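Local coordinates for fructokinase (Vibrio cholerae serotype O1, PDB 5F11), which probably transfers a phosphate group from ATP to fructose, as a fructokinase of the PfkB carbohydrate kinase family, at residues K254-I259 and C298-T303; F171-R176 and A188-A193; V50-A55 and Q78-E83. One frame throughout, in Å; residues are numbered along the deposited sequence.

Contact 1: K254-I259 and C298-T303; sequences KAVKPI and CGALAT. With NA (sodium ion), chain C.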
loop_
_atom_site.group_PDB
_atom_site.type_symbol
_atom_site.label_atom_id
_atom_site.label_comp_id
_atom_site.label_asym_id
_atom_site.label_seq_id
_atom_site.Cartn_x
_atom_site.Cartn_y
_atom_site.Cartn_z
ATOM N N LYS A 254 -30.447 -18.814 10.657
ATOM C CA LYS A 254 -30.707 -18.763 9.221
ATOM C C LYS A 254 -29.418 -18.582 8.407
ATOM O O LYS A 254 -28.442 -18.010 8.890
ATOM C CB LYS A 254 -31.669 -17.617 8.904
ATOM C CG LYS A 254 -32.882 -17.540 9.808
ATOM C CD LYS A 254 -33.543 -16.169 9.743
ATOM C CE LYS A 254 -33.879 -15.765 8.314
ATOM N NZ LYS A 254 -34.843 -14.627 8.275
ATOM N N ALA A 255 -29.431 -19.057 7.163
ATOM C CA ALA A 255 -28.266 -18.951 6.281
ATOM C C ALA A 255 -28.410 -17.859 5.219
ATOM O O ALA A 255 -29.518 -17.414 4.902
ATOM C CB ALA A 255 -27.975 -20.294 5.618
ATOM N N VAL A 256 -27.273 -17.443 4.668
ATOM C CA VAL A 256 -27.232 -16.371 3.677
ATOM C C VAL A 256 -26.224 -16.682 2.578
ATOM O O VAL A 256 -25.064 -16.976 2.859
ATOM C CB VAL A 256 -26.845 -15.012 4.324
ATOM C CG1 VAL A 256 -26.260 -14.074 3.291
ATOM C CG2 VAL A 256 -28.046 -14.379 5.021
ATOM N N LYS A 257 -26.672 -16.631 1.329
ATOM C CA LYS A 257 -25.741 -16.671 0.218
ATOM C C LYS A 257 -24.975 -15.351 0.268
ATOM O O LYS A 257 -25.558 -14.279 0.094
ATOM C CB LYS A 257 -26.487 -16.836 -1.102
ATOM C CG LYS A 257 -25.636 -17.420 -2.217
ATOM C CD LYS A 257 -26.482 -18.170 -3.231
ATOM C CE LYS A 257 -25.654 -18.576 -4.434
ATOM N NZ LYS A 257 -25.055 -17.391 -5.114
ATOM N N PRO A 258 -23.663 -15.420 0.539
ATOM C CA PRO A 258 -22.906 -14.208 0.865
ATOM C C PRO A 258 -22.436 -13.461 -0.375
ATOM O O PRO A 258 -22.027 -14.086 -1.350
ATOM C CB PRO A 258 -21.707 -14.762 1.637
ATOM C CG PRO A 258 -21.476 -16.112 1.030
ATOM C CD PRO A 258 -22.818 -16.628 0.561
ATOM N N ILE A 259 -22.505 -12.136 -0.344
ATOM C CA ILE A 259 -21.959 -11.344 -1.431
ATOM C C ILE A 259 -20.494 -11.024 -1.134
ATOM O O ILE A 259 -19.646 -11.070 -2.015
ATOM C CB ILE A 259 -22.761 -10.049 -1.649
ATOM C CG1 ILE A 259 -24.214 -10.375 -1.993
ATOM C CG2 ILE A 259 -22.152 -9.223 -2.762
ATOM C CD1 ILE A 259 -25.069 -9.148 -2.233
ATOM N N CYS A 298 -25.617 -11.359 13.069
ATOM C CA CYS A 298 -24.681 -10.323 12.634
ATOM C C CYS A 298 -23.754 -10.828 11.523
ATOM O O CYS A 298 -23.620 -10.193 10.476
ATOM C CB CYS A 298 -23.868 -9.794 13.831
ATOM S SG CYS A 298 -24.822 -8.758 14.992
ATOM N N GLY A 299 -23.131 -11.981 11.753
ATOM C CA GLY A 299 -22.245 -12.587 10.776
ATOM C C GLY A 299 -22.919 -12.885 9.444
ATOM O O GLY A 299 -22.290 -12.803 8.389
ATOM N N ALA A 300 -24.196 -13.240 9.478
ATOM C CA ALA A 300 -24.922 -13.480 8.236
ATOM C C ALA A 300 -25.182 -12.160 7.513
ATOM O O ALA A 300 -24.873 -12.020 6.325
ATOM C CB ALA A 300 -26.225 -14.204 8.507
ATOM N N LEU A 301 -25.725 -11.189 8.244
ATOM C CA LEU A 301 -26.095 -9.894 7.666
ATOM C C LEU A 301 -24.896 -9.131 7.114
ATOM O O LEU A 301 -25.006 -8.449 6.093
ATOM C CB LEU A 301 -26.859 -9.033 8.686
ATOM C CG LEU A 301 -28.291 -9.494 9.012
ATOM C CD1 LEU A 301 -28.978 -8.527 9.956
ATOM C CD2 LEU A 301 -29.124 -9.683 7.740
ATOM N N ALA A 302 -23.751 -9.270 7.780
ATOM C CA ALA A 302 -22.540 -8.546 7.389
ATOM C C ALA A 302 -22.035 -8.898 5.992
ATOM O O ALA A 302 -21.266 -8.142 5.393
ATOM C CB ALA A 302 -21.441 -8.776 8.403
ATOM N N THR A 303 -22.470 -10.041 5.472
ATOM C CA THR A 303 -21.993 -10.507 4.174
ATOM C C THR A 303 -22.809 -9.997 2.975
ATOM O O THR A 303 -22.521 -10.353 1.834
ATOM C CB THR A 303 -21.899 -12.053 4.125
ATOM O OG1 THR A 303 -23.204 -12.618 3.958
ATOM C CG2 THR A 303 -21.284 -12.595 5.399
HETATM NA NA NA C . -18.990 -7.298 4.236
#

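Contact 2: F171-R176 and A188-A193; sequences FDPNLR and ATVMRA. With FRU (beta-D-fructofuranose), chain B.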
loop_
_atom_site.group_PDB
_atom_site.type_symbol
_atom_site.label_atom_id
_atom_site.label_comp_id
_atom_site.label_asym_id
_atom_site.label_seq_id
_atom_site.Cartn_x
_atom_site.Cartn_y
_atom_site.Cartn_z
ATOM N N PHE A 171 -10.442 -12.904 22.982
ATOM C CA PHE A 171 -9.408 -13.099 21.971
ATOM C C PHE A 171 -9.912 -13.899 20.785
ATOM O O PHE A 171 -10.680 -14.857 20.932
ATOM C CB PHE A 171 -8.178 -13.786 22.558
ATOM C CG PHE A 171 -7.047 -13.968 21.573
ATOM C CD1 PHE A 171 -6.227 -12.899 21.227
ATOM C CD2 PHE A 171 -6.793 -15.207 21.004
ATOM C CE1 PHE A 171 -5.179 -13.054 20.334
ATOM C CE2 PHE A 171 -5.742 -15.375 20.113
ATOM C CZ PHE A 171 -4.935 -14.291 19.776
ATOM N N ASP A 172 -9.474 -13.482 19.605
ATOM C CA ASP A 172 -9.791 -14.174 18.369
ATOM C C ASP A 172 -8.498 -14.230 17.593
ATOM O O ASP A 172 -7.945 -13.193 17.248
ATOM C CB ASP A 172 -10.864 -13.410 17.586
ATOM C CG ASP A 172 -11.174 -14.039 16.234
ATOM O OD1 ASP A 172 -10.450 -14.966 15.822
ATOM O OD2 ASP A 172 -12.149 -13.597 15.573
ATOM N N PRO A 173 -7.994 -15.444 17.343
ATOM C CA PRO A 173 -6.778 -15.595 16.539
ATOM C C PRO A 173 -6.849 -14.747 15.273
ATOM O O PRO A 173 -5.971 -13.905 15.110
ATOM C CB PRO A 173 -6.768 -17.092 16.221
ATOM C CG PRO A 173 -7.369 -17.713 17.451
ATOM C CD PRO A 173 -8.437 -16.729 17.918
ATOM N N ASN A 174 -7.893 -14.916 14.452
ATOM C CA ASN A 174 -8.048 -14.140 13.219
ATOM C C ASN A 174 -6.731 -14.076 12.434
ATOM O O ASN A 174 -6.183 -12.995 12.199
ATOM C CB ASN A 174 -8.555 -12.729 13.551
ATOM C CG ASN A 174 -9.030 -11.970 12.323
ATOM O OD1 ASN A 174 -10.011 -12.355 11.669
ATOM N ND2 ASN A 174 -8.336 -10.881 12.001
ATOM N N LEU A 175 -6.227 -15.246 12.050
ATOM C CA LEU A 175 -4.843 -15.411 11.601
ATOM C C LEU A 175 -4.546 -14.788 10.243
ATOM O O LEU A 175 -5.302 -14.979 9.289
ATOM C CB LEU A 175 -4.482 -16.900 11.548
ATOM C CG LEU A 175 -4.541 -17.742 12.827
ATOM C CD1 LEU A 175 -3.967 -19.139 12.573
ATOM C CD2 LEU A 175 -3.817 -17.052 13.983
ATOM N N ARG A 176 -3.435 -14.051 10.169
ATOM C CA ARG A 176 -2.905 -13.520 8.909
ATOM C C ARG A 176 -1.389 -13.672 8.932
ATOM O O ARG A 176 -0.654 -12.754 9.330
ATOM C CB ARG A 176 -3.267 -12.046 8.706
ATOM C CG ARG A 176 -4.736 -11.722 8.897
ATOM C CD ARG A 176 -5.616 -12.193 7.744
ATOM N NE ARG A 176 -6.952 -11.637 7.914
ATOM C CZ ARG A 176 -7.958 -12.265 8.514
ATOM N NH1 ARG A 176 -7.797 -13.501 8.965
ATOM N NH2 ARG A 176 -9.130 -11.651 8.649
ATOM N N ALA A 188 2.950 -20.639 19.096
ATOM C CA ALA A 188 3.144 -20.462 20.534
ATOM C C ALA A 188 2.657 -19.105 21.047
ATOM O O ALA A 188 2.125 -18.999 22.149
ATOM C CB ALA A 188 4.604 -20.675 20.899
ATOM N N THR A 189 2.865 -18.065 20.254
ATOM C CA THR A 189 2.481 -16.725 20.664
ATOM C C THR A 189 0.958 -16.630 20.727
ATOM O O THR A 189 0.397 -16.190 21.738
ATOM C CB THR A 189 3.074 -15.663 19.715
ATOM O OG1 THR A 189 4.497 -15.799 19.686
ATOM C CG2 THR A 189 2.730 -14.265 20.177
ATOM N N VAL A 190 0.289 -17.066 19.665
ATOM C CA VAL A 190 -1.177 -17.119 19.673
ATOM C C VAL A 190 -1.740 -17.960 20.839
ATOM O O VAL A 190 -2.664 -17.532 21.527
ATOM C CB VAL A 190 -1.736 -17.638 18.328
ATOM C CG1 VAL A 190 -3.227 -17.817 18.417
ATOM C CG2 VAL A 190 -1.371 -16.683 17.187
ATOM N N MET A 191 -1.164 -19.140 21.071
ATOM C CA MET A 191 -1.638 -20.019 22.137
ATOM C C MET A 191 -1.375 -19.415 23.519
ATOM O O MET A 191 -2.087 -19.696 24.482
ATOM C CB MET A 191 -1.016 -21.417 22.017
ATOM C CG MET A 191 -1.562 -22.219 20.839
ATOM S SD MET A 191 -3.376 -22.326 20.895
ATOM C CE MET A 191 -3.589 -23.608 22.126
ATOM N N ARG A 192 -0.363 -18.564 23.612
ATOM C CA ARG A 192 -0.097 -17.894 24.878
ATOM C C ARG A 192 -1.264 -16.964 25.204
ATOM O O ARG A 192 -1.720 -16.908 26.340
ATOM C CB ARG A 192 1.241 -17.142 24.853
ATOM C CG ARG A 192 1.397 -16.148 25.996
ATOM C CD ARG A 192 2.802 -16.143 26.608
ATOM N NE ARG A 192 3.670 -15.100 26.058
ATOM C CZ ARG A 192 3.876 -13.916 26.627
ATOM N NH1 ARG A 192 3.274 -13.611 27.768
ATOM N NH2 ARG A 192 4.693 -13.036 26.060
ATOM N N ALA A 193 -1.764 -16.254 24.201
ATOM C CA ALA A 193 -2.912 -15.363 24.416
ATOM C C ALA A 193 -4.219 -16.126 24.719
ATOM O O ALA A 193 -4.993 -15.722 25.590
ATOM C CB ALA A 193 -3.092 -14.436 23.231
HETATM C C1 FRU B . -6.705 -7.692 8.742
HETATM C C2 FRU B . -7.893 -8.009 7.886
HETATM C C3 FRU B . -8.490 -6.749 7.353
HETATM C C4 FRU B . -9.901 -7.118 7.221
HETATM C C5 FRU B . -10.081 -7.914 8.458
HETATM C C6 FRU B . -11.271 -8.799 8.276
HETATM O O1 FRU B . -7.056 -6.952 9.855
HETATM O O2 FRU B . -7.438 -8.842 6.876
HETATM O O3 FRU B . -7.952 -6.366 6.150
HETATM O O4 FRU B . -10.738 -6.031 7.200
HETATM O O5 FRU B . -8.899 -8.646 8.638
HETATM O O6 FRU B . -11.353 -9.772 9.251
#

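Contact 3: V50-A55 and Q78-E83; sequences VAVAIA and QTLTDE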
loop_
_atom_site.group_PDB
_atom_site.type_symbol
_atom_site.label_atom_id
_atom_site.label_comp_id
_atom_site.label_asym_id
_atom_site.label_seq_id
_atom_site.Cartn_x
_atom_site.Cartn_y
_atom_site.Cartn_z
ATOM N N VAL A 50 -14.843 -4.853 14.625
ATOM C CA VAL A 50 -15.568 -5.195 15.842
ATOM C C VAL A 50 -16.022 -3.932 16.587
ATOM O O VAL A 50 -17.131 -3.891 17.102
ATOM C CB VAL A 50 -14.733 -6.107 16.780
ATOM C CG1 VAL A 50 -15.478 -6.359 18.083
ATOM C CG2 VAL A 50 -14.398 -7.428 16.090
ATOM N N ALA A 51 -15.172 -2.906 16.637
ATOM C CA ALA A 51 -15.524 -1.671 17.346
ATOM C C ALA A 51 -16.775 -1.026 16.770
ATOM O O ALA A 51 -17.637 -0.545 17.520
ATOM C CB ALA A 51 -14.383 -0.684 17.315
ATOM N N VAL A 52 -16.862 -1.007 15.437
ATOM C CA VAL A 52 -18.018 -0.430 14.751
ATOM C C VAL A 52 -19.241 -1.309 14.970
ATOM O O VAL A 52 -20.321 -0.802 15.277
ATOM C CB VAL A 52 -17.772 -0.267 13.242
ATOM C CG1 VAL A 52 -19.005 0.312 12.567
ATOM C CG2 VAL A 52 -16.580 0.626 13.016
ATOM N N ALA A 53 -19.048 -2.622 14.822
ATOM C CA ALA A 53 -20.090 -3.614 15.060
ATOM C C ALA A 53 -20.776 -3.397 16.399
ATOM O O ALA A 53 -21.990 -3.342 16.459
ATOM C CB ALA A 53 -19.514 -5.012 14.994
ATOM N N ILE A 54 -20.003 -3.266 17.470
ATOM C CA ILE A 54 -20.579 -3.015 18.791
ATOM C C ILE A 54 -21.351 -1.691 18.822
ATOM O O ILE A 54 -22.442 -1.610 19.386
ATOM C CB ILE A 54 -19.482 -3.005 19.887
ATOM C CG1 ILE A 54 -18.812 -4.371 19.962
ATOM C CG2 ILE A 54 -20.062 -2.622 21.259
ATOM C CD1 ILE A 54 -17.439 -4.334 20.547
ATOM N N ALA A 55 -20.780 -0.649 18.222
ATOM C CA ALA A 55 -21.413 0.667 18.241
ATOM C C ALA A 55 -22.736 0.700 17.464
ATOM O O ALA A 55 -23.701 1.325 17.901
ATOM C CB ALA A 55 -20.453 1.729 17.729
ATOM N N GLN A 78 -11.552 9.294 11.251
ATOM C CA GLN A 78 -12.840 9.910 11.012
ATOM C C GLN A 78 -13.910 8.829 10.882
ATOM O O GLN A 78 -15.035 8.994 11.380
ATOM C CB GLN A 78 -12.795 10.800 9.775
ATOM C CG GLN A 78 -14.058 11.635 9.567
ATOM C CD GLN A 78 -14.318 12.581 10.726
ATOM O OE1 GLN A 78 -15.260 12.396 11.497
ATOM N NE2 GLN A 78 -13.482 13.603 10.853
ATOM N N THR A 79 -13.558 7.707 10.258
ATOM C CA THR A 79 -14.531 6.628 10.126
ATOM C C THR A 79 -15.026 6.145 11.498
ATOM O O THR A 79 -16.243 6.090 11.746
ATOM C CB THR A 79 -14.004 5.452 9.275
ATOM O OG1 THR A 79 -14.101 5.790 7.887
ATOM C CG2 THR A 79 -14.820 4.190 9.519
ATOM N N LEU A 80 -14.083 5.831 12.385
ATOM C CA LEU A 80 -14.406 5.324 13.722
ATOM C C LEU A 80 -15.183 6.311 14.600
ATOM O O LEU A 80 -16.070 5.899 15.358
ATOM C CB LEU A 80 -13.145 4.872 14.461
ATOM C CG LEU A 80 -12.433 3.589 14.028
ATOM C CD1 LEU A 80 -11.022 3.572 14.623
ATOM C CD2 LEU A 80 -13.218 2.316 14.428
ATOM N N THR A 81 -14.858 7.601 14.526
ATOM C CA THR A 81 -15.629 8.568 15.317
ATOM C C THR A 81 -16.994 8.840 14.683
ATOM O O THR A 81 -17.966 9.100 15.392
ATOM C CB THR A 81 -14.866 9.890 15.633
ATOM O OG1 THR A 81 -14.686 10.662 14.449
ATOM C CG2 THR A 81 -13.506 9.603 16.221
ATOM N N ASP A 82 -17.072 8.761 13.355
ATOM C CA ASP A 82 -18.359 8.895 12.674
ATOM C C ASP A 82 -19.299 7.794 13.141
ATOM O O ASP A 82 -20.516 7.981 13.182
ATOM C CB ASP A 82 -18.201 8.796 11.159
ATOM C CG ASP A 82 -17.885 10.127 10.513
ATOM O OD1 ASP A 82 -17.544 10.131 9.310
ATOM O OD2 ASP A 82 -17.977 11.161 11.202
ATOM N N GLU A 83 -18.714 6.649 13.494
ATOM C CA GLU A 83 -19.467 5.466 13.878
ATOM C C GLU A 83 -19.683 5.416 15.395
ATOM O O GLU A 83 -20.140 4.411 15.941
ATOM C CB GLU A 83 -18.759 4.212 13.371
ATOM C CG GLU A 83 -18.744 4.085 11.853
ATOM C CD GLU A 83 -20.096 3.635 11.291
ATOM O OE1 GLU A 83 -20.304 3.692 10.054
ATOM O OE2 GLU A 83 -20.957 3.216 12.094
#

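Contact 1: K254-I259 and C298-T303
Ile259 and Thr303 tie loop 254-259 to the end of helix 285-301 by backbone. Ile259 N donates to Thr303 O at 2.8 Å. The bond is bent, with 140° at the hydrogen, and the donor is tilted from the carbonyl plane. A second polar group lies within 298-303. Thr303 OG1 donates to Ala300 O at 3.0 Å, in the carbonyl plane. Thr303 N donates to the same oxygen, so one residue grips it twice. The chi1 of 77° holds OG1 between the backbone N and the carbonyl carbon, turned back to that oxygen.

The rest is van der Waals contact. Val256 lies over the last turn. Its CG2 meets Ala300 CB at 3.9 Å, and its CG1 lies 3.5 Å from Thr303 OG1. Pro258 CB packs 3.7 Å from Thr303 CB, and carbons of both Val256 and Pro258 approach the Thr303 hydroxyl.

A sodium ion is bound by Ala302 O at 2.7 Å, together with Gln305 O and Gly307 O. Val256 belongs to both ADP sites seen for this protein, which places the contact beside the nucleotide pocket.

Helix 264-277 packs on Ala302 through Ala267 and on Thr303 through Ala264, another ADP-site residue. Phe321 of helix 315-322 touches Ala300 and Leu301. Lys254 NZ donates to the backbone O of Phe321, and Lys254 makes a cation-pi contact with its ring.

Contact 2: F171-R176 and A188-A193
Phe171, Val190 and Ala193 carry this contact between strand 168-172 and helix 186-194. The methyl of Ala193 sits over the centre of one face of the Phe171 ring. Its CB is 3.9 Å from the ring centroid and 13° off the normal, a CH-pi contact. Phe171 has its ring anti to the backbone N (chi1 -178°), which carries it out from the strand to the helix. Val190 meets the same ring at its edge, with CG1 3.9 Å from CE2. The two side chains cross at about a right angle.

Val190 uses both branches. CG1 also reaches Pro173 CB at 4.2 Å. CG2 meets Leu175 CD2 at 4.0 Å. One valine thus touches both the strand end and the loop after it.

That loop leads to the sugar. Arg176 NE donates to fructose O2 at 3.0 Å in a nearly straight bond (178°), and NH2 donates to fructose O5 at 3.0 Å. NH1 turns back to Leu175 O at 2.9 Å, which helps fix the guanidinium, and Asn174 ND2 lies above one of its faces, offset toward the rim. Asn174 also belongs to a calcium site seen for this protein.

The strand, the helix and strand 199-203 form a beta-alpha-beta unit of the large sheet. Strand 138-142 lies along the other edge of strand 168-172. Helix 204-211 closes on Pro173 and Val190 through Leu210.

Contact 3: V50-A55 and Q78-E83
Val52 and Glu83 bring the two backbones nearest, with their CA atoms 6.1 Å apart, where helix 71-82 ends against helix 46-56. Val52 has the largest share of the contact. Its CG1, anti to the backbone N (chi1 179°), packs across the Glu83 side chain at an oblique angle, 3.8 Å from CG and 3.5 Å from OE2. A bend at chi2 (-76°) folds the Glu83 chain over this methyl, with CB, CG and CD all in contact with it. The Glu83 carboxylate has a charged partner nearby, for OE1 forms a salt bridge with Arg56.

The other branch of Val52 faces Leu80. CG2 meets Leu80 CD2 at 4.0 Å, and Ala51 CB lies 4.3 Å from the same methyl. Leu80 thus reaches two neighbouring residues of the facing helix. One turn on, Ala55 CB rests against the backbone O of Glu83 at 3.2 Å, a close methyl-to-carbonyl approach.

Helix 46-56 also holds Asn49, a residue of the fructose site. Its Ala51 packs on Leu23 of strand 21-24. Helix 71-82 is the crossover between the parallel strands 61-68 and 86-93, and Leu80 touches Cys87 of the latter.

Contacts 2 and 3 are buried, while contact 1 lies at the surface. Contacts 2 and 3 lie on opposite sides of the chain's centre, their centres about 24 Å apart. Contact 2 joins a sheet strand to its crossover helix and is apolar between its segments. Contact 3 joins two helices and sets apolar side chains against a glutamate as well as a leucine. Contact 1 pairs a loop with a helix end and alone has a hydrogen bond between its segments. No helix or strand is shared, but helix 264-277, which carries fructose-site Asp266, touches segment 298-303 of contact 1 and segment 50-55 of contact 3. Contact 1 is near the ADP sites, whereas Arg176 of contact 2 bonds the sugar directly.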